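Local atomic coordinates of CLIP-associating protein 2 (Mus musculus, PDB entry 3WOZ), a protein that probably binds tubulin through TOG domains built of HEAT repeats and so contributes to microtubule dynamics. Residues Leu11-Ala15 against Arg46-Ile50; Leu148-Glu152 against Ala191-Val195. One frame throughout, in Å; residues are numbered along the deposited sequence.

Contact 1: residues Leu11-Ala15 against Arg46-Ile50; sequences LNRCA and RLCEI
Ile50 pushes the CD1 end of its side chain between Leu11 and Ala15 at the C-terminal end of helix 7-14. Its CD1 methyl lies 3.3 Å from Leu11 O, a close fit against the carbonyl that also accepts the Ala15 amide, and 3.9 Å from Leu11 CB. The CG1 methylene faces the Ala15 methyl, while the other branch, with CG2 anti to the backbone N, meets Cys14 CB at 3.9 Å. Next to this wedge Leu11 and Leu47 cross at about a right angle, Leu11 CD2 touching Leu47 CD1 at 3.8 Å. These contacts join helix 7-14 to helix 41-54 near the N-terminal end of the HEAT-type helical array of the TOG domain, helix 19-34 coming between the two in sequence. Arg46 closes the partly exposed flank. With CG anti to the backbone N (chi1 172°) and the chain extended as far as NE, it runs across to helix 7-14 past Leu11 CB. Asn12 OD1 sits at the guanidinium edge, near its plane, 2.7 Å from Arg46 NH2, and the amide is turned 62° from that plane. One guanidinium face carries Ile50 CD1, 4.2 Å above its centre, a contact one turn along the same helix. With an alanine at Ile50 the CD1 and CG2 methyls are gone, which would probably open a gap beside Leu11, Cys14 and Ala15 and let the guanidinium turn more freely. Further out, Leu47 also packs on Leu39 and on Phe73 of helix 60-77, which backs it from beyond the contact.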
loop_
_atom_site.group_PDB
_atom_site.type_symbol
_atom_site.label_atom_id
_atom_site.label_comp_id
_atom_site.label_asym_id
_atom_site.label_seq_id
_atom_site.Cartn_x
_atom_site.Cartn_y
_atom_site.Cartn_z
ATOM N N LEU A 11 -0.579 22.027 -12.084
ATOM C CA LEU A 11 0.002 21.650 -10.798
ATOM C C LEU A 11 -0.215 22.735 -9.745
ATOM O O LEU A 11 -0.434 22.424 -8.573
ATOM C CB LEU A 11 1.490 21.304 -10.945
ATOM C CG LEU A 11 1.843 20.100 -11.836
ATOM C CD1 LEU A 11 3.348 19.881 -11.888
ATOM C CD2 LEU A 11 1.138 18.826 -11.379
ATOM N N ASN A 12 -0.173 23.998 -10.176
ATOM C CA ASN A 12 -0.497 25.137 -9.309
ATOM C C ASN A 12 -1.919 25.054 -8.757
ATOM O O ASN A 12 -2.142 25.289 -7.571
ATOM C CB ASN A 12 -0.315 26.470 -10.051
ATOM C CG ASN A 12 1.146 26.894 -10.169
ATOM O OD1 ASN A 12 2.020 26.405 -9.450
ATOM N ND2 ASN A 12 1.409 27.820 -11.082
ATOM N N ARG A 13 -2.868 24.716 -9.626
ATOM C CA ARG A 13 -4.272 24.584 -9.237
ATOM C C ARG A 13 -4.495 23.407 -8.278
ATOM O O ARG A 13 -5.310 23.500 -7.362
ATOM C CB ARG A 13 -5.168 24.459 -10.473
ATOM C CG ARG A 13 -5.253 25.724 -11.318
ATOM C CD ARG A 13 -5.978 25.472 -12.632
ATOM N NE ARG A 13 -6.159 26.712 -13.386
ATOM C CZ ARG A 13 -6.879 26.832 -14.502
ATOM N NH1 ARG A 13 -7.502 25.781 -15.026
ATOM N NH2 ARG A 13 -6.977 28.017 -15.099
ATOM N N CYS A 14 -3.756 22.318 -8.485
ATOM C CA CYS A 14 -3.791 21.164 -7.583
ATOM C C CYS A 14 -3.231 21.488 -6.198
ATOM O O CYS A 14 -3.669 20.912 -5.199
ATOM C CB CYS A 14 -3.014 19.989 -8.176
ATOM S SG CYS A 14 -3.734 19.288 -9.661
ATOM N N ALA A 15 -2.261 22.402 -6.151
ATOM C CA ALA A 15 -1.614 22.801 -4.904
ATOM C C ALA A 15 -2.350 23.936 -4.182
ATOM O O ALA A 15 -1.953 24.335 -3.085
ATOM C CB ALA A 15 -0.158 23.190 -5.163
ATOM N N ARG A 46 7.392 17.278 -8.341
ATOM C CA ARG A 46 6.450 18.233 -7.758
ATOM C C ARG A 46 5.039 17.643 -7.628
ATOM O O ARG A 46 4.366 17.856 -6.616
ATOM C CB ARG A 46 6.431 19.535 -8.568
ATOM C CG ARG A 46 5.344 20.530 -8.165
ATOM C CD ARG A 46 5.760 21.957 -8.485
ATOM N NE ARG A 46 4.622 22.853 -8.715
ATOM C CZ ARG A 46 3.904 23.436 -7.757
ATOM N NH1 ARG A 46 4.177 23.209 -6.475
ATOM N NH2 ARG A 46 2.900 24.239 -8.082
ATOM N N LEU A 47 4.606 16.897 -8.643
ATOM C CA LEU A 47 3.293 16.253 -8.612
ATOM C C LEU A 47 3.204 15.196 -7.505
ATOM O O LEU A 47 2.179 15.092 -6.826
ATOM C CB LEU A 47 2.932 15.658 -9.982
ATOM C CG LEU A 47 1.623 14.863 -10.135
ATOM C CD1 LEU A 47 0.432 15.572 -9.490
ATOM C CD2 LEU A 47 1.349 14.594 -11.598
ATOM N N CYS A 48 4.275 14.425 -7.327
ATOM C CA CYS A 48 4.353 13.453 -6.242
ATOM C C CYS A 48 4.252 14.119 -4.874
ATOM O O CYS A 48 3.650 13.566 -3.957
ATOM C CB CYS A 48 5.634 12.635 -6.334
ATOM S SG CYS A 48 5.597 11.451 -7.671
ATOM N N GLU A 49 4.836 15.309 -4.757
ATOM C CA GLU A 49 4.791 16.085 -3.518
ATOM C C GLU A 49 3.389 16.632 -3.253
ATOM O O GLU A 49 2.926 16.641 -2.108
ATOM C CB GLU A 49 5.833 17.206 -3.547
ATOM C CG GLU A 49 7.270 16.684 -3.468
ATOM C CD GLU A 49 8.321 17.725 -3.825
ATOM O OE1 GLU A 49 7.953 18.877 -4.159
ATOM O OE2 GLU A 49 9.521 17.386 -3.772
ATOM N N ILE A 50 2.722 17.073 -4.319
ATOM C CA ILE A 50 1.324 17.497 -4.263
ATOM C C ILE A 50 0.398 16.336 -3.878
ATOM O O ILE A 50 -0.495 16.498 -3.045
ATOM C CB ILE A 50 0.870 18.111 -5.610
ATOM C CG1 ILE A 50 1.541 19.477 -5.823
ATOM C CG2 ILE A 50 -0.659 18.244 -5.671
ATOM C CD1 ILE A 50 1.464 20.002 -7.258
#

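Contact 2: residues Leu148-Glu152 against Ala191-Val195; sequences LKYIE and AAQSV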
loop_
_atom_site.group_PDB
_atom_site.type_symbol
_atom_site.label_atom_id
_atom_site.label_comp_id
_atom_site.label_asym_id
_atom_site.label_seq_id
_atom_site.Cartn_x
_atom_site.Cartn_y
_atom_site.Cartn_z
ATOM N N LEU A 148 -2.454 -6.593 5.926
ATOM C CA LEU A 148 -2.437 -8.054 5.815
ATOM C C LEU A 148 -3.105 -8.570 4.539
ATOM O O LEU A 148 -2.557 -9.438 3.850
ATOM C CB LEU A 148 -3.061 -8.708 7.057
ATOM C CG LEU A 148 -2.337 -8.507 8.399
ATOM C CD1 LEU A 148 -3.266 -8.837 9.575
ATOM C CD2 LEU A 148 -1.019 -9.304 8.482
ATOM N N LYS A 149 -4.283 -8.036 4.215
ATOM C CA LYS A 149 -4.964 -8.427 2.977
ATOM C C LYS A 149 -4.089 -8.157 1.752
ATOM O O LYS A 149 -4.043 -8.967 0.825
ATOM C CB LYS A 149 -6.310 -7.715 2.834
ATOM C CG LYS A 149 -7.429 -8.332 3.652
ATOM C CD LYS A 149 -8.737 -7.602 3.390
ATOM C CE LYS A 149 -9.940 -8.349 3.950
ATOM N NZ LYS A 149 -11.137 -7.453 3.939
ATOM N N TYR A 150 -3.388 -7.029 1.765
ATOM C CA TYR A 150 -2.507 -6.665 0.663
ATOM C C TYR A 150 -1.313 -7.624 0.569
ATOM O O TYR A 150 -1.004 -8.116 -0.522
ATOM C CB TYR A 150 -2.051 -5.212 0.795
ATOM C CG TYR A 150 -1.412 -4.640 -0.455
ATOM C CD1 TYR A 150 -0.089 -4.943 -0.790
ATOM C CD2 TYR A 150 -2.122 -3.785 -1.292
ATOM C CE1 TYR A 150 0.505 -4.413 -1.934
ATOM C CE2 TYR A 150 -1.534 -3.246 -2.432
ATOM C CZ TYR A 150 -0.222 -3.569 -2.747
ATOM O OH TYR A 150 0.363 -3.034 -3.872
ATOM N N ILE A 151 -0.662 -7.897 1.703
ATOM C CA ILE A 151 0.407 -8.913 1.758
ATOM C C ILE A 151 -0.083 -10.196 1.119
ATOM O O ILE A 151 0.538 -10.706 0.194
ATOM C CB ILE A 151 0.844 -9.295 3.207
ATOM C CG1 ILE A 151 0.984 -8.079 4.131
ATOM C CG2 ILE A 151 2.111 -10.173 3.182
ATOM C CD1 ILE A 151 2.212 -7.257 3.947
ATOM N N GLU A 152 -1.206 -10.707 1.624
ATOM C CA GLU A 152 -1.764 -11.968 1.152
ATOM C C GLU A 152 -1.936 -11.981 -0.366
ATOM O O GLU A 152 -1.550 -12.946 -1.020
ATOM C CB GLU A 152 -3.098 -12.281 1.833
ATOM C CG GLU A 152 -3.359 -13.782 1.928
ATOM C CD GLU A 152 -4.787 -14.179 1.616
ATOM O OE1 GLU A 152 -5.722 -13.418 1.953
ATOM O OE2 GLU A 152 -4.971 -15.277 1.043
ATOM N N ALA A 191 -6.995 -12.618 8.684
ATOM C CA ALA A 191 -6.055 -11.970 7.769
ATOM C C ALA A 191 -4.609 -12.381 8.058
ATOM O O ALA A 191 -3.840 -12.628 7.131
ATOM C CB ALA A 191 -6.208 -10.456 7.821
ATOM N N ALA A 192 -4.258 -12.464 9.341
ATOM C CA ALA A 192 -2.920 -12.876 9.759
ATOM C C ALA A 192 -2.626 -14.326 9.373
ATOM O O ALA A 192 -1.553 -14.625 8.837
ATOM C CB ALA A 192 -2.741 -12.667 11.251
ATOM N N GLN A 193 -3.586 -15.211 9.633
ATOM C CA GLN A 193 -3.474 -16.623 9.270
ATOM C C GLN A 193 -3.230 -16.795 7.779
ATOM O O GLN A 193 -2.281 -17.470 7.374
ATOM C CB GLN A 193 -4.732 -17.391 9.681
ATOM C CG GLN A 193 -4.701 -17.885 11.108
ATOM C CD GLN A 193 -6.076 -18.181 11.663
ATOM O OE1 GLN A 193 -6.890 -18.846 11.019
ATOM N NE2 GLN A 193 -6.342 -17.696 12.872
ATOM N N SER A 194 -4.086 -16.171 6.971
ATOM C CA SER A 194 -3.952 -16.211 5.522
ATOM C C SER A 194 -2.578 -15.713 5.077
ATOM O O SER A 194 -1.983 -16.288 4.167
ATOM C CB SER A 194 -5.077 -15.416 4.847
ATOM O OG SER A 194 -5.079 -14.065 5.272
ATOM N N VAL A 195 -2.071 -14.664 5.727
ATOM C CA VAL A 195 -0.729 -14.149 5.427
ATOM C C VAL A 195 0.346 -15.198 5.725
ATOM O O VAL A 195 1.184 -15.487 4.872
ATOM C CB VAL A 195 -0.432 -12.812 6.153
ATOM C CG1 VAL A 195 1.064 -12.493 6.153
ATOM C CG2 VAL A 195 -1.194 -11.683 5.491
#
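The Glu152 carboxylate has one face turned to Ser194, whose CB stands almost straight above Glu152 CD at 3.5 Å. Ser194 OG lies on that same face, 3.4 Å from Glu152 OE1, but its hydrogen bonding is within its own helix. It donates to Ala191 O at 2.7 Å from above the carbonyl plane, 39° out of it; Lys190 O is a second acceptor near the hydroxyl, with which the one proton can only be shared. The Val195 amide reaches Ala191 O from the same face of the carbonyl, so two donors grip this acceptor. Glu152 comes over the serine because CG is anti to the backbone N (chi1 -152°) and the chain then bends at CG. Its other oxygen, OE2, forms a salt bridge with Lys156, which would probably favour the charged carboxylate. Helices 141-155 and 186-202 run nearly parallel here, their segment axes 23° apart and 8.7 Å at closest approach, a side-by-side packing of helices within the HEAT-repeat array of the TOG domain. Inward of these two side chains the contact is apolar. Val195 CG2 presses on the backbone of the facing helix, 3.1 Å from Leu148 O, which is a tight fit. The same methyl meets Leu148 CD2, the two side chains crossing at about a right angle, and touches Ile151 CB at 3.9 Å. Leu148 CB rests on the Ala191 CB methyl at 3.7 Å, and its CD1 runs on over that methyl to the Ala192 backbone N; the small Ala191 side chain lets the leucine come this close. Val176 of helix 167-179 packs on Leu148, Ala192 and Val195 together, while Ile151 meets Leu128 and Met129 of helix 121-133.

In the fold
Both contacts join one helix to another of the same all-helical TOG domain, but they share no helix and lie on opposite sides of the chain's centre, with their own centres 34 Å apart and nearest atoms about 16 Å apart. Contact 1 is partly buried and forms near the N-terminal end of the array, where an arginine and an asparagine border an apolar wedge. Contact 2 is more buried and nearer the middle, with helices on further sides. At its polar edge a carboxylate lies face-on to a serine, the serine bonded within its own helix, the carboxylate to a lysine just beyond the end of its helix. In both, a branched aliphatic residue presses a methyl on a leucine carbonyl of the facing helix.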